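Local coordinates for 4-hydroxy-tetrahydrodipicolinate synthase (Methylacidiphilum fumariolicum SolV, PDB 6T3T), which probably catalyses the condensation of pyruvate with aspartate semialdehyde to 4-hydroxy-tetrahydrodipicolinate, a step of lysine biosynthesis through diaminopimelate, at residues Pro13-Gln18 with Leu262-Leu267; Ile19-Leu24 with Val60-Glu65; Ser208-Arg213 with Thr255-Glu260; Met245-Pro250 with Ala272-Gln277; Ile39-Thr44 with Ile73-Gly78. All coordinates share one frame; numbering follows the deposited sequence.

Contact 1 of 5, residues Pro13-Gln18 with Leu262-Leu267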
# COMPACT_ATOMS: atom_id res chain seq x y z
N PRO A 13 -31.47 -2.03 -13.79
CA PRO A 13 -31.57 -2.01 -15.25
C PRO A 13 -32.14 -0.68 -15.72
O PRO A 13 -33.09 -0.16 -15.13
CB PRO A 13 -32.49 -3.19 -15.58
CG PRO A 13 -33.22 -3.48 -14.33
CD PRO A 13 -32.31 -3.08 -13.20
N PHE A 14 -31.48 -0.08 -16.71
CA PHE A 14 -31.92 1.18 -17.30
C PHE A 14 -32.31 0.98 -18.75
O PHE A 14 -31.62 0.27 -19.50
CB PHE A 14 -30.81 2.23 -17.25
CG PHE A 14 -30.37 2.59 -15.87
CD1 PHE A 14 -31.29 2.75 -14.85
CD2 PHE A 14 -29.02 2.78 -15.60
CE1 PHE A 14 -30.86 3.11 -13.59
CE2 PHE A 14 -28.60 3.12 -14.33
CZ PHE A 14 -29.52 3.29 -13.33
N HIS A 15 -33.33 1.72 -19.17
CA HIS A 15 -33.74 1.76 -20.56
C HIS A 15 -34.22 3.17 -20.86
O HIS A 15 -35.23 3.61 -20.30
CB HIS A 15 -34.84 0.74 -20.83
CG HIS A 15 -35.29 0.70 -22.25
ND1 HIS A 15 -34.46 0.34 -23.29
CD2 HIS A 15 -36.50 0.96 -22.81
CE1 HIS A 15 -35.14 0.38 -24.42
NE2 HIS A 15 -36.37 0.76 -24.16
N ASN A 16 -33.51 3.85 -21.76
CA ASN A 16 -33.84 5.22 -22.15
C ASN A 16 -33.85 6.16 -20.95
O ASN A 16 -34.78 6.93 -20.72
CB ASN A 16 -35.17 5.25 -22.89
CG ASN A 16 -35.18 4.34 -24.09
OD1 ASN A 16 -36.19 3.72 -24.40
ND2 ASN A 16 -34.04 4.22 -24.75
N GLY A 17 -32.80 6.07 -20.15
CA GLY A 17 -32.63 6.97 -19.05
C GLY A 17 -33.54 6.74 -17.88
O GLY A 17 -33.53 7.52 -16.93
N GLN A 18 -34.27 5.64 -17.86
CA GLN A 18 -35.20 5.40 -16.75
C GLN A 18 -35.06 3.95 -16.33
O GLN A 18 -34.46 3.14 -17.04
CB GLN A 18 -36.62 5.75 -17.19
CG GLN A 18 -36.75 7.22 -17.61
CD GLN A 18 -37.96 7.53 -18.49
OE1 GLN A 18 -38.87 6.69 -18.68
NE2 GLN A 18 -38.01 8.74 -19.05
N LEU A 262 -30.18 -9.15 -21.81
CA LEU A 262 -31.00 -9.15 -20.61
C LEU A 262 -31.23 -7.75 -20.06
O LEU A 262 -32.12 -7.56 -19.23
CB LEU A 262 -30.35 -10.03 -19.54
CG LEU A 262 -30.36 -11.50 -19.98
CD1 LEU A 262 -29.72 -12.41 -18.95
CD2 LEU A 262 -31.79 -11.94 -20.31
N THR A 263 -30.43 -6.78 -20.49
CA THR A 263 -30.59 -5.40 -20.09
C THR A 263 -29.93 -4.55 -21.17
O THR A 263 -29.22 -5.07 -22.03
CB THR A 263 -30.01 -5.16 -18.68
OG1 THR A 263 -30.33 -3.84 -18.23
CG2 THR A 263 -28.50 -5.37 -18.68
N ASP A 264 -30.25 -3.26 -21.18
CA ASP A 264 -29.50 -2.31 -22.00
C ASP A 264 -28.15 -2.01 -21.36
O ASP A 264 -28.04 -1.83 -20.15
CB ASP A 264 -30.26 -1.00 -22.17
CG ASP A 264 -31.50 -1.16 -22.98
OD1 ASP A 264 -31.78 -2.30 -23.41
OD2 ASP A 264 -32.19 -0.15 -23.20
N LEU A 265 -27.12 -1.91 -22.19
CA LEU A 265 -25.83 -1.44 -21.69
C LEU A 265 -25.93 0.08 -21.59
O LEU A 265 -25.46 0.83 -22.45
CB LEU A 265 -24.67 -1.89 -22.56
CG LEU A 265 -23.32 -1.43 -22.00
CD1 LEU A 265 -23.33 -1.49 -20.48
CD2 LEU A 265 -22.23 -2.30 -22.55
N GLU A 266 -26.69 0.51 -20.60
CA GLU A 266 -26.82 1.92 -20.23
C GLU A 266 -26.16 2.11 -18.87
O GLU A 266 -26.63 1.55 -17.87
CB GLU A 266 -28.27 2.35 -20.18
CG GLU A 266 -28.52 3.72 -20.73
CD GLU A 266 -29.98 4.02 -20.86
OE1 GLU A 266 -30.50 3.82 -21.97
OE2 GLU A 266 -30.60 4.50 -19.88
N LEU A 267 -25.08 2.85 -18.85
CA LEU A 267 -24.39 3.22 -17.62
C LEU A 267 -24.51 4.72 -17.42
O LEU A 267 -24.44 5.50 -18.38
CB LEU A 267 -22.92 2.79 -17.68
CG LEU A 267 -22.73 1.29 -17.78
CD1 LEU A 267 -21.42 0.93 -18.49
CD2 LEU A 267 -22.77 0.70 -16.39
O HOH W 1 -32.33 -2.53 -19.08

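Contact 2 of 5, residues Ile19-Leu24 with Val60-Glu65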
# COMPACT_ATOMS: atom_id res chain seq x y z
N ILE A 19 -35.63 3.63 -15.16
CA ILE A 19 -35.66 2.25 -14.68
C ILE A 19 -36.39 1.38 -15.70
O ILE A 19 -37.47 1.74 -16.18
CB ILE A 19 -36.32 2.17 -13.30
CG1 ILE A 19 -35.49 2.92 -12.26
CG2 ILE A 19 -36.50 0.72 -12.86
CD1 ILE A 19 -36.23 3.13 -10.94
N ASP A 20 -35.77 0.27 -16.08
CA ASP A 20 -36.35 -0.71 -16.99
C ASP A 20 -37.13 -1.74 -16.17
O ASP A 20 -36.54 -2.67 -15.60
CB ASP A 20 -35.25 -1.36 -17.84
CG ASP A 20 -35.81 -2.29 -18.91
OD1 ASP A 20 -37.00 -2.69 -18.82
OD2 ASP A 20 -35.04 -2.62 -19.84
N ARG A 21 -38.45 -1.58 -16.10
CA ARG A 21 -39.25 -2.40 -15.19
C ARG A 21 -39.37 -3.84 -15.68
O ARG A 21 -39.33 -4.77 -14.88
CB ARG A 21 -40.65 -1.81 -15.02
CG ARG A 21 -40.67 -0.45 -14.39
CD ARG A 21 -42.08 -0.03 -13.97
NE ARG A 21 -42.03 1.33 -13.43
CZ ARG A 21 -42.99 1.89 -12.71
NH1 ARG A 21 -44.10 1.22 -12.41
NH2 ARG A 21 -42.82 3.14 -12.27
N LYS A 22 -39.52 -4.02 -16.98
CA LYS A 22 -39.59 -5.37 -17.53
C LYS A 22 -38.28 -6.12 -17.31
O LYS A 22 -38.29 -7.30 -16.92
CB LYS A 22 -39.94 -5.30 -19.01
CG LYS A 22 -40.15 -6.67 -19.65
CD LYS A 22 -41.34 -7.41 -19.04
CE LYS A 22 -41.06 -8.91 -18.83
NZ LYS A 22 -40.33 -9.15 -17.53
N ALA A 23 -37.14 -5.47 -17.54
CA ALA A 23 -35.85 -6.12 -17.32
C ALA A 23 -35.67 -6.47 -15.85
O ALA A 23 -35.15 -7.54 -15.51
CB ALA A 23 -34.72 -5.23 -17.79
N LEU A 24 -36.10 -5.58 -14.97
CA LEU A 24 -36.01 -5.84 -13.54
C LEU A 24 -36.85 -7.05 -13.15
O LEU A 24 -36.39 -7.92 -12.40
CB LEU A 24 -36.44 -4.60 -12.75
CG LEU A 24 -36.38 -4.67 -11.23
CD1 LEU A 24 -34.96 -4.98 -10.75
CD2 LEU A 24 -36.88 -3.38 -10.64
N VAL A 60 -36.33 0.14 -4.88
CA VAL A 60 -36.58 -0.70 -3.72
C VAL A 60 -38.04 -1.13 -3.67
O VAL A 60 -38.36 -2.29 -3.39
CB VAL A 60 -36.16 0.02 -2.44
CG1 VAL A 60 -36.55 -0.82 -1.19
CG2 VAL A 60 -34.69 0.28 -2.50
N ARG A 61 -38.95 -0.21 -4.00
CA ARG A 61 -40.37 -0.54 -3.99
C ARG A 61 -40.70 -1.58 -5.06
O ARG A 61 -41.45 -2.52 -4.80
CB ARG A 61 -41.21 0.72 -4.19
CG ARG A 61 -42.68 0.52 -3.83
CD ARG A 61 -43.30 1.86 -3.52
NE ARG A 61 -42.67 2.88 -4.34
CZ ARG A 61 -42.40 4.12 -3.93
NH1 ARG A 61 -42.67 4.49 -2.68
NH2 ARG A 61 -41.81 4.96 -4.77
N LEU A 62 -40.17 -1.39 -6.27
CA LEU A 62 -40.43 -2.34 -7.35
C LEU A 62 -39.93 -3.72 -6.99
O LEU A 62 -40.60 -4.72 -7.25
CB LEU A 62 -39.74 -1.88 -8.63
CG LEU A 62 -40.45 -0.78 -9.38
CD1 LEU A 62 -39.45 -0.14 -10.34
CD2 LEU A 62 -41.66 -1.35 -10.11
N THR A 63 -38.72 -3.79 -6.42
CA THR A 63 -38.16 -5.06 -5.99
C THR A 63 -39.08 -5.73 -4.97
O THR A 63 -39.39 -6.92 -5.09
CB THR A 63 -36.75 -4.86 -5.42
OG1 THR A 63 -35.91 -4.25 -6.41
CG2 THR A 63 -36.15 -6.20 -4.99
N ALA A 64 -39.56 -4.97 -3.98
CA ALA A 64 -40.47 -5.55 -2.99
C ALA A 64 -41.75 -6.00 -3.65
O ALA A 64 -42.24 -7.10 -3.37
CB ALA A 64 -40.77 -4.57 -1.86
N GLU A 65 -42.31 -5.17 -4.53
CA GLU A 65 -43.56 -5.54 -5.18
C GLU A 65 -43.41 -6.80 -6.02
O GLU A 65 -44.23 -7.71 -5.93
CB GLU A 65 -44.07 -4.41 -6.05
CG GLU A 65 -44.75 -3.35 -5.23
CD GLU A 65 -44.83 -2.07 -5.98
OE1 GLU A 65 -45.16 -1.05 -5.35
OE2 GLU A 65 -44.57 -2.08 -7.21

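Contact 3 of 5, residues Ser208-Arg213 with Thr255-Glu260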
# COMPACT_ATOMS: atom_id res chain seq x y z
N SER A 208 -23.73 -13.88 -9.19
CA SER A 208 -25.03 -14.53 -9.17
C SER A 208 -26.06 -13.82 -10.03
O SER A 208 -27.11 -14.42 -10.29
CB SER A 208 -25.53 -14.62 -7.73
OG SER A 208 -25.63 -13.34 -7.11
N ASN A 209 -25.79 -12.58 -10.46
CA ASN A 209 -26.62 -11.89 -11.45
C ASN A 209 -26.69 -12.68 -12.74
O ASN A 209 -27.72 -12.68 -13.43
CB ASN A 209 -26.03 -10.52 -11.77
CG ASN A 209 -26.46 -9.45 -10.82
OD1 ASN A 209 -27.61 -9.00 -10.83
ND2 ASN A 209 -25.52 -9.01 -9.96
N LEU A 210 -25.58 -13.32 -13.10
CA LEU A 210 -25.43 -14.07 -14.32
C LEU A 210 -25.67 -15.54 -14.12
O LEU A 210 -26.39 -16.16 -14.92
CB LEU A 210 -24.02 -13.87 -14.88
CG LEU A 210 -23.65 -12.49 -15.45
CD1 LEU A 210 -22.13 -12.41 -15.57
CD2 LEU A 210 -24.33 -12.23 -16.83
N PHE A 211 -25.12 -16.11 -13.04
CA PHE A 211 -25.15 -17.55 -12.78
C PHE A 211 -25.65 -17.77 -11.36
O PHE A 211 -24.90 -18.20 -10.48
CB PHE A 211 -23.78 -18.17 -13.00
CG PHE A 211 -23.26 -18.00 -14.40
CD1 PHE A 211 -23.78 -18.76 -15.44
CD2 PHE A 211 -22.29 -17.04 -14.69
CE1 PHE A 211 -23.32 -18.61 -16.75
CE2 PHE A 211 -21.83 -16.85 -16.01
CZ PHE A 211 -22.35 -17.66 -17.05
N PRO A 212 -26.94 -17.49 -11.10
CA PRO A 212 -27.48 -17.66 -9.74
C PRO A 212 -27.39 -19.07 -9.20
O PRO A 212 -26.96 -19.27 -8.06
CB PRO A 212 -28.95 -17.19 -9.89
CG PRO A 212 -29.26 -17.36 -11.33
CD PRO A 212 -27.97 -17.02 -12.05
N ARG A 213 -27.78 -20.08 -9.97
CA ARG A 213 -27.72 -21.44 -9.43
C ARG A 213 -26.31 -21.91 -9.13
O ARG A 213 -26.10 -22.48 -8.04
CB ARG A 213 -28.39 -22.44 -10.37
CG ARG A 213 -29.74 -22.93 -9.96
CD ARG A 213 -30.15 -24.14 -10.79
NE ARG A 213 -30.89 -25.09 -10.00
CZ ARG A 213 -32.22 -25.18 -10.02
NH1 ARG A 213 -32.84 -26.05 -9.27
NH2 ARG A 213 -32.91 -24.38 -10.82
N THR A 255 -22.34 -5.16 -18.52
CA THR A 255 -21.93 -5.49 -19.88
C THR A 255 -22.22 -6.95 -20.22
O THR A 255 -22.66 -7.26 -21.33
CB THR A 255 -20.44 -5.19 -20.06
OG1 THR A 255 -20.22 -3.78 -19.90
CG2 THR A 255 -19.99 -5.60 -21.45
N ALA A 256 -21.96 -7.86 -19.28
CA ALA A 256 -22.24 -9.27 -19.53
C ALA A 256 -23.73 -9.51 -19.72
O ALA A 256 -24.15 -10.15 -20.69
CB ALA A 256 -21.70 -10.12 -18.38
N LEU A 257 -24.57 -8.94 -18.84
CA LEU A 257 -26.01 -9.14 -18.96
C LEU A 257 -26.54 -8.54 -20.26
O LEU A 257 -27.46 -9.09 -20.88
CB LEU A 257 -26.74 -8.55 -17.75
CG LEU A 257 -26.59 -9.33 -16.44
CD1 LEU A 257 -26.88 -8.42 -15.27
CD2 LEU A 257 -27.46 -10.64 -16.39
N ALA A 258 -25.97 -7.41 -20.69
CA ALA A 258 -26.41 -6.85 -21.98
C ALA A 258 -25.97 -7.73 -23.14
O ALA A 258 -26.68 -7.82 -24.16
CB ALA A 258 -25.87 -5.43 -22.17
N MET A 259 -24.81 -8.37 -23.04
CA MET A 259 -24.40 -9.28 -24.10
C MET A 259 -25.36 -10.46 -24.22
O MET A 259 -25.57 -10.98 -25.32
CB MET A 259 -22.97 -9.78 -23.81
CG MET A 259 -21.85 -8.84 -24.25
SD MET A 259 -20.23 -9.42 -23.72
CE MET A 259 -20.35 -11.14 -24.16
N GLU A 260 -26.00 -10.85 -23.12
CA GLU A 260 -27.04 -11.88 -23.10
C GLU A 260 -28.42 -11.35 -23.46
O GLU A 260 -29.38 -12.12 -23.43
CB GLU A 260 -27.07 -12.56 -21.73
CG GLU A 260 -25.77 -13.36 -21.51
CD GLU A 260 -25.66 -14.05 -20.18
OE1 GLU A 260 -26.43 -13.76 -19.24
OE2 GLU A 260 -24.76 -14.91 -20.08
O HOH W 2 -25.83 -15.81 -17.67

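Contact 4 of 5, residues Met245-Pro250 with Ala272-Gln277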
# COMPACT_ATOMS: atom_id res chain seq x y z
N MET A 245 -14.42 -8.02 -12.30
CA MET A 245 -13.74 -6.86 -11.75
C MET A 245 -12.66 -6.31 -12.68
O MET A 245 -11.79 -5.56 -12.23
CB MET A 245 -13.10 -7.19 -10.40
CG MET A 245 -14.06 -7.22 -9.25
SD MET A 245 -13.29 -7.59 -7.63
CE MET A 245 -12.73 -9.24 -7.93
N ILE A 246 -12.70 -6.64 -13.98
CA ILE A 246 -11.66 -6.20 -14.90
C ILE A 246 -11.60 -4.67 -14.97
O ILE A 246 -10.52 -4.09 -15.16
CB ILE A 246 -11.87 -6.85 -16.29
CG1 ILE A 246 -10.64 -6.69 -17.18
CG2 ILE A 246 -13.12 -6.29 -16.97
CD1 ILE A 246 -10.63 -7.67 -18.36
N GLU A 247 -12.75 -4.01 -14.87
CA GLU A 247 -12.89 -2.61 -14.48
C GLU A 247 -13.95 -2.57 -13.39
O GLU A 247 -14.54 -3.60 -13.05
CB GLU A 247 -13.23 -1.71 -15.68
CG GLU A 247 -12.19 -1.80 -16.83
CD GLU A 247 -12.57 -1.00 -18.07
OE1 GLU A 247 -13.28 0.02 -17.96
OE2 GLU A 247 -12.17 -1.42 -19.19
N THR A 248 -14.22 -1.38 -12.84
CA THR A 248 -15.05 -1.28 -11.64
C THR A 248 -16.46 -1.82 -11.84
O THR A 248 -17.17 -1.43 -12.78
CB THR A 248 -15.11 0.17 -11.14
OG1 THR A 248 -15.80 0.20 -9.88
CG2 THR A 248 -15.84 1.08 -12.13
N ASN A 249 -16.84 -2.75 -10.98
CA ASN A 249 -18.22 -3.18 -10.84
C ASN A 249 -19.12 -1.96 -10.68
O ASN A 249 -18.79 -1.05 -9.92
CB ASN A 249 -18.32 -4.10 -9.62
CG ASN A 249 -19.72 -4.56 -9.35
OD1 ASN A 249 -20.35 -5.21 -10.19
ND2 ASN A 249 -20.24 -4.20 -8.20
N PRO A 250 -20.28 -1.89 -11.37
CA PRO A 250 -20.96 -2.92 -12.18
C PRO A 250 -20.76 -2.89 -13.69
O PRO A 250 -21.60 -3.48 -14.38
CB PRO A 250 -22.44 -2.64 -11.89
CG PRO A 250 -22.47 -1.10 -11.86
CD PRO A 250 -21.15 -0.71 -11.16
N ALA A 272 -18.43 4.38 -17.39
CA ALA A 272 -18.28 4.34 -18.84
C ALA A 272 -18.06 2.90 -19.26
O ALA A 272 -17.63 2.07 -18.46
CB ALA A 272 -17.11 5.21 -19.31
N PRO A 273 -18.35 2.57 -20.53
CA PRO A 273 -18.16 1.19 -21.01
C PRO A 273 -16.71 0.74 -20.95
O PRO A 273 -15.79 1.55 -20.88
CB PRO A 273 -18.63 1.26 -22.47
CG PRO A 273 -19.55 2.46 -22.53
CD PRO A 273 -18.96 3.44 -21.55
N LEU A 274 -16.52 -0.58 -21.00
CA LEU A 274 -15.20 -1.17 -20.91
C LEU A 274 -14.31 -0.74 -22.08
O LEU A 274 -14.77 -0.50 -23.19
CB LEU A 274 -15.29 -2.70 -20.91
CG LEU A 274 -16.06 -3.35 -19.77
CD1 LEU A 274 -16.18 -4.84 -20.04
CD2 LEU A 274 -15.33 -3.10 -18.46
N GLN A 275 -13.01 -0.66 -21.81
CA GLN A 275 -12.04 -0.54 -22.89
C GLN A 275 -12.11 -1.80 -23.76
O GLN A 275 -12.35 -2.89 -23.25
CB GLN A 275 -10.63 -0.36 -22.33
CG GLN A 275 -10.44 0.96 -21.62
CD GLN A 275 -10.58 2.14 -22.57
OE1 GLN A 275 -9.83 2.27 -23.54
NE2 GLN A 275 -11.59 2.98 -22.31
N PRO A 276 -11.89 -1.67 -25.08
CA PRO A 276 -12.20 -2.81 -25.98
C PRO A 276 -11.49 -4.10 -25.64
O PRO A 276 -12.08 -5.18 -25.77
CB PRO A 276 -11.79 -2.28 -27.38
CG PRO A 276 -11.11 -0.95 -27.14
CD PRO A 276 -11.62 -0.44 -25.83
N GLN A 277 -10.23 -4.03 -25.20
CA GLN A 277 -9.52 -5.25 -24.85
C GLN A 277 -10.15 -5.94 -23.66
O GLN A 277 -10.11 -7.18 -23.58
CB GLN A 277 -8.05 -4.95 -24.58
CG GLN A 277 -7.80 -4.18 -23.27
CD GLN A 277 -7.77 -2.65 -23.43
OE1 GLN A 277 -8.30 -2.08 -24.41
NE2 GLN A 277 -7.14 -1.98 -22.45
O HOH W 3 -15.65 0.81 -16.95
O HOH W 4 -13.23 2.14 -19.33

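Contact 5 of 5, residues Ile39-Thr44 with Ile73-Gly78. With SO4 (sulfate ion), chain E.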
# COMPACT_ATOMS: atom_id res chain seq x y z
N ILE A 39 -32.17 -10.65 -2.10
CA ILE A 39 -31.79 -9.63 -3.06
C ILE A 39 -31.28 -8.40 -2.30
O ILE A 39 -31.86 -8.01 -1.28
CB ILE A 39 -32.99 -9.25 -3.96
CG1 ILE A 39 -33.57 -10.49 -4.66
CG2 ILE A 39 -32.61 -8.17 -4.99
CD1 ILE A 39 -32.69 -11.08 -5.75
N VAL A 40 -30.21 -7.80 -2.80
CA VAL A 40 -29.74 -6.49 -2.33
C VAL A 40 -29.94 -5.48 -3.45
O VAL A 40 -29.10 -5.37 -4.34
CB VAL A 40 -28.28 -6.54 -1.90
CG1 VAL A 40 -27.80 -5.15 -1.58
CG2 VAL A 40 -28.11 -7.45 -0.73
N PRO A 41 -31.05 -4.76 -3.47
CA PRO A 41 -31.23 -3.73 -4.49
C PRO A 41 -30.50 -2.46 -4.11
O PRO A 41 -30.30 -2.18 -2.93
CB PRO A 41 -32.75 -3.52 -4.52
CG PRO A 41 -33.16 -3.78 -3.07
CD PRO A 41 -32.17 -4.79 -2.50
N VAL A 42 -30.12 -1.70 -5.14
CA VAL A 42 -29.53 -0.36 -5.07
C VAL A 42 -28.35 -0.26 -4.11
O VAL A 42 -28.27 0.68 -3.30
CB VAL A 42 -30.62 0.70 -4.75
CG1 VAL A 42 -31.73 0.61 -5.77
CG2 VAL A 42 -31.20 0.57 -3.33
N GLY A 43 -27.40 -1.18 -4.24
CA GLY A 43 -26.07 -1.02 -3.69
C GLY A 43 -25.14 -0.46 -4.75
O GLY A 43 -25.58 0.21 -5.68
N THR A 44 -23.83 -0.76 -4.61
CA THR A 44 -22.85 -0.33 -5.62
C THR A 44 -23.18 -0.93 -6.98
O THR A 44 -23.13 -0.24 -8.02
CB THR A 44 -21.43 -0.78 -5.24
OG1 THR A 44 -21.24 -0.72 -3.83
CG2 THR A 44 -20.42 0.10 -5.91
N ILE A 73 -35.23 -9.40 1.07
CA ILE A 73 -34.68 -8.18 0.51
C ILE A 73 -33.94 -7.43 1.61
O ILE A 73 -34.54 -7.11 2.65
CB ILE A 73 -35.75 -7.28 -0.10
CG1 ILE A 73 -36.52 -8.02 -1.19
CG2 ILE A 73 -35.10 -6.02 -0.65
CD1 ILE A 73 -37.67 -7.21 -1.76
N PHE A 74 -32.65 -7.16 1.39
CA PHE A 74 -31.89 -6.24 2.22
C PHE A 74 -31.50 -5.07 1.33
O PHE A 74 -30.62 -5.20 0.48
CB PHE A 74 -30.67 -6.91 2.87
CG PHE A 74 -31.02 -7.74 4.06
CD1 PHE A 74 -31.75 -8.92 3.92
CD2 PHE A 74 -30.67 -7.33 5.34
CE1 PHE A 74 -32.08 -9.70 5.03
CE2 PHE A 74 -31.01 -8.10 6.47
CZ PHE A 74 -31.73 -9.28 6.31
N ALA A 75 -32.18 -3.95 1.53
CA ALA A 75 -32.00 -2.78 0.68
C ALA A 75 -30.75 -1.99 1.07
O ALA A 75 -30.48 -1.77 2.24
CB ALA A 75 -33.24 -1.89 0.76
N GLY A 76 -30.02 -1.52 0.06
CA GLY A 76 -28.94 -0.59 0.30
C GLY A 76 -29.43 0.80 0.67
O GLY A 76 -30.02 1.53 -0.14
N THR A 77 -29.17 1.20 1.92
CA THR A 77 -29.61 2.49 2.44
C THR A 77 -28.46 3.26 3.10
O THR A 77 -28.70 4.13 3.93
CB THR A 77 -30.79 2.33 3.41
OG1 THR A 77 -30.42 1.55 4.55
CG2 THR A 77 -32.00 1.66 2.71
N GLY A 78 -27.22 2.94 2.77
CA GLY A 78 -26.12 3.66 3.37
C GLY A 78 -25.86 5.03 2.75
O GLY A 78 -26.29 5.39 1.65
S SO4 E . -23.08 -3.84 -3.59
O1 SO4 E . -23.81 -3.75 -4.86
O2 SO4 E . -23.91 -4.36 -2.51
O3 SO4 E . -22.71 -2.50 -3.15
O4 SO4 E . -21.94 -4.71 -3.80

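Contact 1 of 5, residues Pro13-Gln18 with Leu262-Leu267
Glu266 reaches into the type I' turn His15-Gln18 and takes up two of its backbone N-H groups with one carboxylate. Gly17 N gives the firmer bond, 2.7 Å to Glu266 OE2, meeting that oxygen on its syn side and 21° out of the carboxylate plane. Asn16 N adds a weak bond of 3.0 Å to Glu266 OE1. The chain of Glu266 is extended beyond CG (CD anti to CA, chi2 171°), and on the way it lays CB 3.9 Å from Phe14 CB. Asp264 takes the other part of the hairpin: its OD2 accepts from His15 ND1 at the edge of the imidazole, with ring and carboxylate planes 66° apart. The modelled separation of these two atoms is too short to be trusted in detail. Between the two segments a water donates to Phe14 O at 2.9 Å and accepts from Thr263 OG1, whose oxygen also lies 3.5 Å from Pro13 CB. The Phe14 ring turns its CD2 edge to Glu266 O, 3.5 Å away. Further out, Lys254 donates to the backbone O of Glu266, and Arg268 makes a cation-pi contact with Phe14. The small hairpin 14-15/18-19 is thus fastened to the loop that follows helix 251-259, while Pro13 rests on Ala23 and Leu24 of helix 21-32.

Contact 2 of 5, residues Ile19-Leu24 with Val60-Glu65
Leu24 and Leu62 join helices 21-32 and 53-67, consecutive members of the helical layer that surrounds a TIM barrel, and the contact illustrates how one leucine can serve several partners. Leu24 CD2 lies 3.8 Å from Leu62 CB and 4.1 Å from Leu62 CD1. The same CD1 methyl meets Ile19 CG2 at 4.0 Å, the two side chains sliding past each other in opposite directions. Leu62 CG stands anti to its carbonyl carbon (chi1 -78°), and the CD2 branch covers one face of the Arg21 guanidinium. The Arg21 chain, extended from CG to NE, crosses Leu62 at about a right angle and brings CD 4.1 Å from Leu62 CD2; its charge has a long, weak ion pair with Glu58. Helix 21-32 is capped by Asp20, whose OD1 receives Ala23 N at 3.1 Å from above the carboxylate plane. Leu24 also touches Pro13, while Thr63, its hydroxyl bonded to Leu59 O, faces Ile73 of strand 72-76 on the barrel side.

Contact 3 of 5, residues Ser208-Arg213 with Thr255-Glu260
Leu210 is wedged against one side of helix 251-259, and here the packing is close: its CD2 methyl comes within 3.5 Å of Leu257 CD2, while CD1 and CD2 both stand 3.7 Å from Ala256 CB. Leu257 has CG anti to its carbonyl carbon (chi1 -73°), 3.7 Å from Leu210 CD2; its methyls face Asn209, CD2 lying 3.6 Å from Asn209 O and CD1 more loosely 4.2 Å from Asn209 CB. The amide of Asn209 is engaged elsewhere, ND2 donating to Ala9 O and Val206 O.

The other side is polar and holds a water. The extended Glu260 chain crosses Leu210 at a slant, its OE1 3.5 Å from Leu210 CD2. The water sits between Leu210 O, 2.8 Å away, and Glu260 OE1, 2.7 Å away; it is placed to donate to either, but further acceptors lie in reach, so both bonds need not be made at once. It also lies above one face of the Phe211 ring, toward the rim. Glu260 OE2 is held by a salt bridge to Lys290 of helix 276-295. The whole joins the turn after the last barrel strand, 202-205, to the C-terminal helical region that follows the TIM barrel in the DapA family.

Contact 4 of 5, residues Met245-Pro250 with Ala272-Gln277
Glu247 lays its whole side chain across a methyl of Leu274, with CB and CG each 3.8 Å from Leu274 CD2 and CD at 3.5 Å. The contact joins two loops of the C-terminal helical region, one leading into helix 251-259 and the other into helix 276-295, at whose N-cap position Gln275 stands. Glu247 is extended beyond CG (CD anti to CA, chi2 175°), and its OE2 uses the syn lone pair to accept Gln275 N at 2.9 Å. Asn278 ND2, in the first turn of the helix, donates to the same oxygen, and a helix N-terminus so near would probably stabilise the negative charge. An alanine here would probably leave Gln275 N and Asn278 ND2 without their shared acceptor and open a gap beside Leu274 CD2. Ile246 adds a looser touch, its CG2 4.2 Å from Leu274 CD2, the side chains crossing at about a right angle. Ser111 of the second subunit packs on Glu247, and Asn108 O of that chain is hydrogen-bonded to Thr248 OG1. Glu247 OE1 is served by two waters; one donates to it and to Pro273 O, and the other, 2.7 Å from OE1, also donates to Ala272 O at 2.8 Å.

Contact 5 of 5, residues Ile39-Thr44 with Ile73-Gly78
Pro41 fits its ring against strand 72-76, crossing Ile73 at about a right angle. From CB, which faces Thr63 of helix 53-67, the ring passes to CG, 3.8 Å from Ile73 CG2 and 4.3 Å from Ala75 CB, and closes through CD, 3.7 Å from Ile73 CG2 and 3.4 Å from Phe74 O, onto the backbone N. An alanine in its place would probably open a gap beside Ile73 CG2 and Ala75. The backbones run parallel: Phe74 N donates to Ile39 O at 2.9 Å, and Gly76 N to Pro41 O at 3.1 Å. A CB on Gly76 would clash with Val42 O. Thr44 N and OG1 bind one oxygen of a sulfate, probably from the crystallisation liquor, at distances too short to be exact; Thr44, predicted to belong to the proton relay, is also hydrogen-bonded to Tyr107 of the second subunit. Strands 38-40 and 72-76, with helix 53-67 between them, form a beta-alpha-beta unit of the barrel, flanked by strands 5-9 and 99-103.

Contact 5 is the most central, its centre about 8 Å from that of the chain, and holds the sulfate close to the predicted pyruvate site. Contact 2 backs it, Val60 CG2 lying 3.6 Å from Val42 CG2, with centres about 13 Å apart. Contact 1 joins contact 2 through Pro13 O and Asp20 N, 2.9 Å apart, and contact 3 through Leu262 N and Leu257 O, also 2.9 Å. Contact 4 meets contact 3 at Thr255 and Leu274, and contact 5 where Pro250 CD comes 3.7 Å from Thr44 O. Asn249 ND2 of contact 4 bonds OG1 of the predicted pyruvate-binding Thr45, whose side chain is about 4 Å from that of Asn209 in contact 3.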